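Local atomic coordinates of D-alanyl-lipoteichoic acid synthetase (Streptococcus pneumoniae, PDB entry 3BMA), a protein that probably acts in the attachment of D-alanine to lipoteichoic acid, a step of cell-wall biogenesis in this Gram-positive bacterium. Residues C[103-108]-C[295-300]; C[59-64]-C[73-78]; C[290-295]-C[328-333]. The protein carries 1 engineered substitution. One frame throughout, in Å; residues are numbered along the deposited sequence.

How the contacts relate
All three contacts involve one five-stranded parallel sheet, whose strand order is 72-76, 43-47, 101-105, 291-296, 333-335. Contact 2 comes first along the chain and closes before the others open; it places a crossover helix against the edge strand 72-76. Contact 1 joins 101-105 to 291-296, and contact 3 carries on from 291-296 toward the opposite edge. Contacts 1 and 3 share I295, their segments alternate along the chain, and their centres lie 13 Å apart. Contact 2 touches neither, its centre being 15 Å from that of contact 1 and 19 Å from that of contact 3. A local beta-alpha-beta unit and chain-distant strands thus meet in one sheet, consistent with the SGNH-hydrolase clan.

Contact 1. Residues C[103-108]-C[295-300]; sequences VYVISP and IIPPVN
The backbone N of I106 donates to I295 O over 2.8 Å, at an N-H...O angle of 172°, and this nearly straight bond is one of two by which I295 holds the neighbouring strand. The other runs from I295 N to Y104 O at 3.1 Å, with the donor 36° above the carbonyl plane. Together they bracket V105, the pattern of a parallel beta bridge, here between two inner strands of the alpha/beta sheet expected of the SGNH-hydrolase clan. The ladder goes no further between the segments: P297 has no N-H, its CD lies 3.4 Å from I106 O, and the two chains leave the sheet as loops. Apolar contacts continue beyond the last bond.

Side chains line both faces. On one, V103 CG1 meets I295 CG1 at 3.9 Å, while V105 spans two partners: CG2 touches I295 CB and CG1 reaches P297 CG, both at 4.1 Å. F360 and V364 of helix 355-369 pack on V103 and I295, and E51 and W52 lie against V105. The side chain of Y104 leaves its backbone away from 295-300, and its OH is hydrogen-bonded to S83 OG.

I106, I296 and P108 are packed on helix 311-326 instead, whose Y314 also hydrogen-bonds through its OH to P297 O just beyond the strand. Here the two chains still run side by side beyond the bridge, and P108 CD comes near both the ring and the carbonyl oxygen of P297. In I296 a chi1 of -51° puts CG1 anti to the carbonyl carbon and leaves CG2 anti to the backbone N, 3.9 Å from P108 CG.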
loop_
_atom_site.group_PDB
_atom_site.type_symbol
_atom_site.label_atom_id
_atom_site.label_comp_id
_atom_site.label_asym_id
_atom_site.label_seq_id
_atom_site.Cartn_x
_atom_site.Cartn_y
_atom_site.Cartn_z
ATOM N N VAL C 103 -19.883 -35.205 -5.057
ATOM C CA VAL C 103 -20.104 -36.019 -6.256
ATOM C C VAL C 103 -19.397 -35.331 -7.422
ATOM O O VAL C 103 -19.611 -34.146 -7.669
ATOM C CB VAL C 103 -21.616 -36.178 -6.581
ATOM C CG1 VAL C 103 -21.821 -36.870 -7.928
ATOM C CG2 VAL C 103 -22.318 -36.945 -5.486
ATOM N N TYR C 104 -18.545 -36.070 -8.124
ATOM C CA TYR C 104 -17.813 -35.520 -9.256
ATOM C C TYR C 104 -17.982 -36.398 -10.493
ATOM O O TYR C 104 -17.439 -37.495 -10.557
ATOM C CB TYR C 104 -16.331 -35.355 -8.900
ATOM C CG TYR C 104 -15.572 -34.445 -9.834
ATOM C CD1 TYR C 104 -15.534 -33.070 -9.613
ATOM C CD2 TYR C 104 -14.890 -34.953 -10.937
ATOM C CE1 TYR C 104 -14.850 -32.223 -10.467
ATOM C CE2 TYR C 104 -14.200 -34.115 -11.800
ATOM C CZ TYR C 104 -14.182 -32.751 -11.554
ATOM O OH TYR C 104 -13.509 -31.914 -12.403
ATOM N N VAL C 105 -18.746 -35.909 -11.467
ATOM C CA VAL C 105 -18.898 -36.579 -12.759
ATOM C C VAL C 105 -17.610 -36.441 -13.572
ATOM O O VAL C 105 -17.033 -35.359 -13.628
ATOM C CB VAL C 105 -20.100 -35.996 -13.535
ATOM C CG1 VAL C 105 -20.123 -36.470 -14.988
ATOM C CG2 VAL C 105 -21.393 -36.365 -12.837
ATOM N N ILE C 106 -17.132 -37.546 -14.148
ATOM C CA ILE C 106 -16.008 -37.508 -15.086
ATOM C C ILE C 106 -16.445 -38.150 -16.394
ATOM O O ILE C 106 -16.448 -39.379 -16.527
ATOM C CB ILE C 106 -14.758 -38.268 -14.578
ATOM C CG1 ILE C 106 -14.357 -37.839 -13.169
ATOM C CG2 ILE C 106 -13.584 -38.048 -15.518
ATOM C CD1 ILE C 106 -13.182 -38.631 -12.631
ATOM N N SER C 107 -16.822 -37.320 -17.360
ATOM C CA SER C 107 -17.248 -37.825 -18.657
ATOM C C SER C 107 -16.038 -38.012 -19.565
ATOM O O SER C 107 -15.254 -37.078 -19.744
ATOM C CB SER C 107 -18.275 -36.894 -19.294
ATOM O OG SER C 107 -18.734 -37.422 -20.520
ATOM N N PRO C 108 -15.860 -39.233 -20.109
ATOM C CA PRO C 108 -14.764 -39.541 -21.032
ATOM C C PRO C 108 -14.749 -38.712 -22.323
ATOM O O PRO C 108 -13.697 -38.586 -22.948
ATOM C CB PRO C 108 -14.974 -41.028 -21.342
ATOM C CG PRO C 108 -15.739 -41.546 -20.167
ATOM C CD PRO C 108 -16.666 -40.434 -19.816
ATOM N N ILE C 295 -18.344 -40.413 -10.966
ATOM C CA ILE C 295 -19.326 -41.029 -11.852
ATOM C C ILE C 295 -18.759 -41.059 -13.264
ATOM O O ILE C 295 -18.360 -40.025 -13.803
ATOM C CB ILE C 295 -20.668 -40.251 -11.854
ATOM C CG1 ILE C 295 -21.087 -39.823 -10.435
ATOM C CG2 ILE C 295 -21.762 -41.028 -12.601
ATOM C CD1 ILE C 295 -21.403 -40.953 -9.456
ATOM N N ILE C 296 -18.700 -42.249 -13.853
ATOM C CA ILE C 296 -18.237 -42.391 -15.228
ATOM C C ILE C 296 -19.405 -42.851 -16.100
ATOM O O ILE C 296 -19.759 -44.026 -16.078
ATOM C CB ILE C 296 -17.028 -43.352 -15.346
ATOM C CG1 ILE C 296 -15.932 -42.967 -14.346
ATOM C CG2 ILE C 296 -16.476 -43.339 -16.769
ATOM C CD1 ILE C 296 -14.678 -43.825 -14.420
ATOM N N PRO C 297 -20.019 -41.916 -16.854
ATOM C CA PRO C 297 -21.183 -42.191 -17.702
ATOM C C PRO C 297 -20.829 -42.962 -18.975
ATOM O O PRO C 297 -19.683 -42.897 -19.438
ATOM C CB PRO C 297 -21.687 -40.787 -18.081
ATOM C CG PRO C 297 -20.931 -39.833 -17.220
ATOM C CD PRO C 297 -19.633 -40.500 -16.938
ATOM N N PRO C 298 -21.801 -43.709 -19.533
ATOM C CA PRO C 298 -21.603 -44.272 -20.858
ATOM C C PRO C 298 -22.068 -43.334 -21.976
ATOM O O PRO C 298 -22.695 -42.301 -21.717
ATOM C CB PRO C 298 -22.498 -45.506 -20.827
ATOM C CG PRO C 298 -23.651 -45.094 -19.981
ATOM C CD PRO C 298 -23.099 -44.120 -18.960
ATOM N N VAL C 299 -21.742 -43.700 -23.212
ATOM C CA VAL C 299 -22.360 -43.102 -24.386
ATOM C C VAL C 299 -23.460 -44.078 -24.818
ATOM O O VAL C 299 -23.344 -45.281 -24.578
ATOM C CB VAL C 299 -21.307 -42.834 -25.506
ATOM C CG1 VAL C 299 -21.954 -42.407 -26.818
ATOM C CG2 VAL C 299 -20.326 -41.764 -25.061
ATOM N N ASN C 300 -24.545 -43.547 -25.383
ATOM C CA ASN C 300 -25.594 -44.345 -26.020
ATOM C C ASN C 300 -24.972 -45.321 -27.030
ATOM O O ASN C 300 -24.292 -44.896 -27.968
ATOM C CB ASN C 300 -26.603 -43.398 -26.692
ATOM C CG ASN C 300 -27.891 -44.089 -27.124
ATOM O OD1 ASN C 300 -27.879 -45.029 -27.917
ATOM N ND2 ASN C 300 -29.018 -43.589 -26.630
#

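Contact 2. Residues C[59-64]-C[73-78]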
loop_
_atom_site.group_PDB
_atom_site.type_symbol
_atom_site.label_atom_id
_atom_site.label_comp_id
_atom_site.label_asym_id
_atom_site.label_seq_id
_atom_site.Cartn_x
_atom_site.Cartn_y
_atom_site.Cartn_z
ATOM N N HIS C 59 -34.325 -37.968 -11.040
ATOM C CA HIS C 59 -33.243 -36.991 -10.845
ATOM C C HIS C 59 -32.904 -36.840 -9.356
ATOM O O HIS C 59 -33.820 -36.765 -8.532
ATOM C CB HIS C 59 -33.672 -35.641 -11.435
ATOM C CG HIS C 59 -32.546 -34.676 -11.644
ATOM N ND1 HIS C 59 -32.035 -33.896 -10.629
ATOM C CD2 HIS C 59 -31.839 -34.355 -12.755
ATOM C CE1 HIS C 59 -31.055 -33.147 -11.103
ATOM N NE2 HIS C 59 -30.920 -33.402 -12.391
ATOM N N PRO C 60 -31.595 -36.819 -9.002
ATOM C CA PRO C 60 -31.125 -36.751 -7.605
ATOM C C PRO C 60 -31.694 -35.603 -6.763
ATOM O O PRO C 60 -31.843 -35.750 -5.546
ATOM C CB PRO C 60 -29.601 -36.601 -7.745
ATOM C CG PRO C 60 -29.360 -36.253 -9.178
ATOM C CD PRO C 60 -30.461 -36.896 -9.938
ATOM N N ALA C 61 -32.005 -34.482 -7.408
ATOM C CA ALA C 61 -32.623 -33.339 -6.741
ATOM C C ALA C 61 -34.084 -33.611 -6.373
ATOM O O ALA C 61 -34.570 -33.123 -5.354
ATOM C CB ALA C 61 -32.522 -32.112 -7.620
ATOM N N VAL C 62 -34.770 -34.387 -7.211
ATOM C CA VAL C 62 -36.178 -34.735 -7.002
ATOM C C VAL C 62 -36.331 -35.785 -5.892
ATOM O O VAL C 62 -37.167 -35.629 -4.994
ATOM C CB VAL C 62 -36.839 -35.211 -8.326
ATOM C CG1 VAL C 62 -38.261 -35.700 -8.096
ATOM C CG2 VAL C 62 -36.832 -34.088 -9.349
ATOM N N LEU C 63 -35.503 -36.828 -5.949
ATOM C CA LEU C 63 -35.514 -37.912 -4.963
ATOM C C LEU C 63 -35.168 -37.455 -3.547
ATOM O O LEU C 63 -35.712 -37.983 -2.580
ATOM C CB LEU C 63 -34.562 -39.042 -5.376
ATOM C CG LEU C 63 -34.769 -39.784 -6.703
ATOM C CD1 LEU C 63 -33.692 -40.844 -6.864
ATOM C CD2 LEU C 63 -36.154 -40.409 -6.807
ATOM N N ALA C 64 -34.271 -36.477 -3.432
ATOM C CA ALA C 64 -33.881 -35.938 -2.125
ATOM C C ALA C 64 -34.988 -35.116 -1.458
ATOM O O ALA C 64 -35.076 -35.070 -0.229
ATOM C CB ALA C 64 -32.607 -35.117 -2.242
ATOM N N PRO C 73 -28.689 -32.159 -2.897
ATOM C CA PRO C 73 -27.634 -31.819 -3.853
ATOM C C PRO C 73 -27.588 -30.320 -4.152
ATOM O O PRO C 73 -28.638 -29.692 -4.295
ATOM C CB PRO C 73 -28.038 -32.589 -5.121
ATOM C CG PRO C 73 -29.100 -33.560 -4.691
ATOM C CD PRO C 73 -29.784 -32.913 -3.534
ATOM N N TYR C 74 -26.383 -29.753 -4.196
ATOM C CA TYR C 74 -26.171 -28.436 -4.792
ATOM C C TYR C 74 -25.521 -28.665 -6.147
ATOM O O TYR C 74 -24.344 -29.004 -6.230
ATOM C CB TYR C 74 -25.296 -27.520 -3.921
ATOM C CG TYR C 74 -25.411 -26.054 -4.319
ATOM C CD1 TYR C 74 -26.218 -25.180 -3.596
ATOM C CD2 TYR C 74 -24.734 -25.550 -5.435
ATOM C CE1 TYR C 74 -26.345 -23.842 -3.969
ATOM C CE2 TYR C 74 -24.857 -24.215 -5.817
ATOM C CZ TYR C 74 -25.662 -23.368 -5.079
ATOM O OH TYR C 74 -25.778 -22.046 -5.451
ATOM N N LEU C 75 -26.300 -28.470 -7.204
ATOM C CA LEU C 75 -25.861 -28.806 -8.551
ATOM C C LEU C 75 -24.915 -27.748 -9.108
ATOM O O LEU C 75 -25.311 -26.610 -9.369
ATOM C CB LEU C 75 -27.066 -29.031 -9.471
ATOM C CG LEU C 75 -28.179 -29.947 -8.934
ATOM C CD1 LEU C 75 -29.443 -29.795 -9.763
ATOM C CD2 LEU C 75 -27.743 -31.407 -8.852
ATOM N N LEU C 76 -23.655 -28.141 -9.265
ATOM C CA LEU C 76 -22.605 -27.240 -9.708
ATOM C C LEU C 76 -22.087 -27.620 -11.086
ATOM O O LEU C 76 -21.171 -28.434 -11.219
ATOM C CB LEU C 76 -21.458 -27.225 -8.697
ATOM C CG LEU C 76 -21.747 -26.574 -7.346
ATOM C CD1 LEU C 76 -20.828 -27.135 -6.281
ATOM C CD2 LEU C 76 -21.620 -25.058 -7.434
ATOM N N GLY C 77 -22.675 -27.019 -12.114
ATOM C CA GLY C 77 -22.214 -27.233 -13.474
ATOM C C GLY C 77 -23.102 -26.659 -14.554
ATOM O O GLY C 77 -24.305 -26.474 -14.360
ATOM N N GLN C 78 -22.484 -26.373 -15.696
ATOM C CA GLN C 78 -23.179 -25.936 -16.901
ATOM C C GLN C 78 -22.490 -26.543 -18.124
ATOM O O GLN C 78 -21.453 -27.194 -17.992
ATOM C CB GLN C 78 -23.173 -24.407 -16.993
ATOM C CG GLN C 78 -24.218 -23.681 -16.162
ATOM C CD GLN C 78 -25.613 -23.876 -16.705
ATOM O OE1 GLN C 78 -26.029 -23.196 -17.640
ATOM N NE2 GLN C 78 -26.345 -24.814 -16.122
#
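P73 presses its ring into the first turn of helix 60-64, where it meets both the side chain and the backbone of the helix. Its CD lies 3.8 Å from A64 CB, and its CG comes to 3.6 Å from P60 O, the same carbonyl oxygen that accepts the helical bond from A64 N. The CG atom also lies 4.3 Å from P60 CB, so the pyrrolidine is fitted between residues one turn apart. This is the tight end of the contact.

Toward the C-terminal end of the strand the fit slackens. L75 is the next residue to turn to the helix, and it touches with one branch: CD1 meets H59 CE1 at 4.0 Å, at the imidazole edge, and A61 CB at 4.4 Å. No hydrogen bond joins the segments. The imidazole of H59 is nonetheless held, for H59 is the N-cap of the helix. With CG anti to its backbone N (chi1 -164°), H59 brings ND1 round to accept from A61 N at 3.3 Å and an N-H...N angle of 161°. F55 stacks on the same imidazole and W357 approaches it edge-to-face.

The arrangement is the helix-to-strand return of a beta-alpha-beta crossover. The axes of helix 60-64 and strand 73-76 pass 9.1 Å apart and run nearly antiparallel, at 165°. F46 of the first strand of the unit, 43-47, touches both P60 and P73, while helix 355-369 flanks the helix through contacts of W357 and F360 with P60.

Contact 3. Residues C[290-295]-C[328-333]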
loop_
_atom_site.group_PDB
_atom_site.type_symbol
_atom_site.label_atom_id
_atom_site.label_comp_id
_atom_site.label_asym_id
_atom_site.label_seq_id
_atom_site.Cartn_x
_atom_site.Cartn_y
_atom_site.Cartn_z
ATOM N N VAL C 290 -11.401 -33.989 0.971
ATOM C CA VAL C 290 -12.772 -34.329 0.577
ATOM C C VAL C 290 -12.857 -35.803 0.173
ATOM O O VAL C 290 -11.873 -36.386 -0.292
ATOM C CB VAL C 290 -13.420 -33.358 -0.498
ATOM C CG1 VAL C 290 -12.742 -32.000 -0.530
ATOM C CG2 VAL C 290 -13.459 -33.968 -1.880
ATOM N N ASN C 291 -14.021 -36.404 0.401
ATOM C CA ASN C 291 -14.274 -37.791 0.025
ATOM C C ASN C 291 -15.256 -37.825 -1.140
ATOM O O ASN C 291 -16.469 -37.817 -0.938
ATOM C CB ASN C 291 -14.804 -38.586 1.224
ATOM C CG ASN C 291 -14.874 -40.085 0.962
ATOM O OD1 ASN C 291 -14.228 -40.613 0.051
ATOM N ND2 ASN C 291 -15.660 -40.780 1.775
ATOM N N PRO C 292 -14.727 -37.853 -2.373
ATOM C CA PRO C 292 -15.549 -37.808 -3.568
ATOM C C PRO C 292 -16.016 -39.178 -4.039
ATOM O O PRO C 292 -15.300 -40.174 -3.882
ATOM C CB PRO C 292 -14.597 -37.213 -4.608
ATOM C CG PRO C 292 -13.245 -37.621 -4.155
ATOM C CD PRO C 292 -13.291 -37.918 -2.701
ATOM N N ILE C 293 -17.222 -39.227 -4.598
ATOM C CA ILE C 293 -17.614 -40.360 -5.427
ATOM C C ILE C 293 -17.624 -39.914 -6.890
ATOM O O ILE C 293 -18.289 -38.945 -7.247
ATOM C CB ILE C 293 -18.950 -41.032 -4.976
ATOM C CG1 ILE C 293 -19.234 -42.285 -5.818
ATOM C CG2 ILE C 293 -20.126 -40.047 -4.987
ATOM C CD1 ILE C 293 -20.144 -43.305 -5.141
ATOM N N PHE C 294 -16.848 -40.605 -7.717
ATOM C CA PHE C 294 -16.760 -40.293 -9.143
ATOM C C PHE C 294 -17.763 -41.084 -9.977
ATOM O O PHE C 294 -18.010 -42.266 -9.725
ATOM C CB PHE C 294 -15.336 -40.506 -9.659
ATOM C CG PHE C 294 -14.313 -39.663 -8.952
ATOM C CD1 PHE C 294 -14.149 -38.319 -9.283
ATOM C CD2 PHE C 294 -13.533 -40.201 -7.933
ATOM C CE1 PHE C 294 -13.213 -37.531 -8.634
ATOM C CE2 PHE C 294 -12.593 -39.418 -7.270
ATOM C CZ PHE C 294 -12.433 -38.082 -7.622
ATOM N N ILE C 295 -18.344 -40.413 -10.966
ATOM C CA ILE C 295 -19.326 -41.029 -11.852
ATOM C C ILE C 295 -18.759 -41.059 -13.264
ATOM O O ILE C 295 -18.360 -40.025 -13.803
ATOM C CB ILE C 295 -20.668 -40.251 -11.854
ATOM C CG1 ILE C 295 -21.087 -39.823 -10.435
ATOM C CG2 ILE C 295 -21.762 -41.028 -12.601
ATOM C CD1 ILE C 295 -21.403 -40.953 -9.456
ATOM N N GLN C 328 -3.854 -43.189 -6.814
ATOM C CA GLN C 328 -3.647 -42.074 -5.906
ATOM C C GLN C 328 -4.525 -42.189 -4.663
ATOM O O GLN C 328 -4.384 -41.407 -3.728
ATOM C CB GLN C 328 -3.913 -40.757 -6.630
ATOM C CG GLN C 328 -2.873 -40.412 -7.676
ATOM C CD GLN C 328 -3.093 -39.043 -8.282
ATOM O OE1 GLN C 328 -2.345 -38.107 -8.005
ATOM N NE2 GLN C 328 -4.125 -38.917 -9.113
ATOM N N GLY C 329 -5.434 -43.160 -4.664
ATOM C CA GLY C 329 -6.236 -43.470 -3.488
ATOM C C GLY C 329 -7.711 -43.140 -3.608
ATOM O O GLY C 329 -8.436 -43.202 -2.618
ATOM N N PHE C 330 -8.152 -42.784 -4.814
ATOM C CA PHE C 330 -9.548 -42.425 -5.057
ATOM C C PHE C 330 -10.249 -43.666 -5.586
ATOM O O PHE C 330 -10.115 -44.003 -6.764
ATOM C CB PHE C 330 -9.664 -41.277 -6.075
ATOM C CG PHE C 330 -9.092 -39.965 -5.599
ATOM C CD1 PHE C 330 -9.884 -39.060 -4.897
ATOM C CD2 PHE C 330 -7.769 -39.625 -5.875
ATOM C CE1 PHE C 330 -9.363 -37.842 -4.454
ATOM C CE2 PHE C 330 -7.240 -38.410 -5.438
ATOM C CZ PHE C 330 -8.039 -37.518 -4.729
ATOM N N THR C 331 -10.981 -44.352 -4.714
ATOM C CA THR C 331 -11.531 -45.670 -5.059
ATOM C C THR C 331 -13.057 -45.728 -5.053
ATOM O O THR C 331 -13.639 -46.773 -5.347
ATOM C CB THR C 331 -10.956 -46.804 -4.160
ATOM O OG1 THR C 331 -11.246 -46.528 -2.784
ATOM C CG2 THR C 331 -9.438 -46.953 -4.351
ATOM N N ASN C 332 -13.698 -44.612 -4.713
ATOM C CA ASN C 332 -15.151 -44.511 -4.799
ATOM C C ASN C 332 -15.559 -44.137 -6.223
ATOM O O ASN C 332 -15.764 -42.968 -6.533
ATOM C CB ASN C 332 -15.698 -43.476 -3.805
ATOM C CG ASN C 332 -15.286 -43.748 -2.368
ATOM O OD1 ASN C 332 -15.278 -44.891 -1.909
ATOM N ND2 ASN C 332 -14.959 -42.683 -1.641
ATOM N N ILE C 333 -15.655 -45.139 -7.092
ATOM C CA ILE C 333 -15.958 -44.910 -8.504
ATOM C C ILE C 333 -17.216 -45.658 -8.912
ATOM O O ILE C 333 -17.237 -46.892 -8.925
ATOM C CB ILE C 333 -14.798 -45.368 -9.426
ATOM C CG1 ILE C 333 -13.467 -44.752 -8.995
ATOM C CG2 ILE C 333 -15.110 -45.034 -10.877
ATOM C CD1 ILE C 333 -12.266 -45.393 -9.637
HETATM O O HOH W 1 -14.379 -43.808 1.615
HETATM O O HOH W 2 -12.980 -41.395 -4.050
#
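N332 meets strand 291-295 from the centre of an inverse gamma turn, using both its backbone and its side chain. Its carbonyl oxygen accepts from F294 N at 2.9 Å, with an N-H...O angle of 164°, while its amide is directed at the preceding part of the strand. There N332 ND2 comes within 2.8 Å of N291 OD1, yet the angle is too poor for a hydrogen bond. The same nitrogen makes a weak bond of 3.4 Å to P292 O. A water donates to P292 O at 2.6 Å and accepts a weak bond from N332 N; N291 ND2 bonds T372 O and a second water, which N332 ND2 also reaches weakly.

By this means the loop after helix 311-326 enters the parallel sheet as its edge strand, F294 and I333 forming a parallel bridge. Ahead of it, F330 packs against P292 and F294. Its CD1 lies 3.6 Å from F294 CE2, the two rings being tilted at 74°, and P292 CG reaches the edge of the F330 ring, 3.7 Å from CD1. Y377 stacks on the ring of F330 and also touches P292.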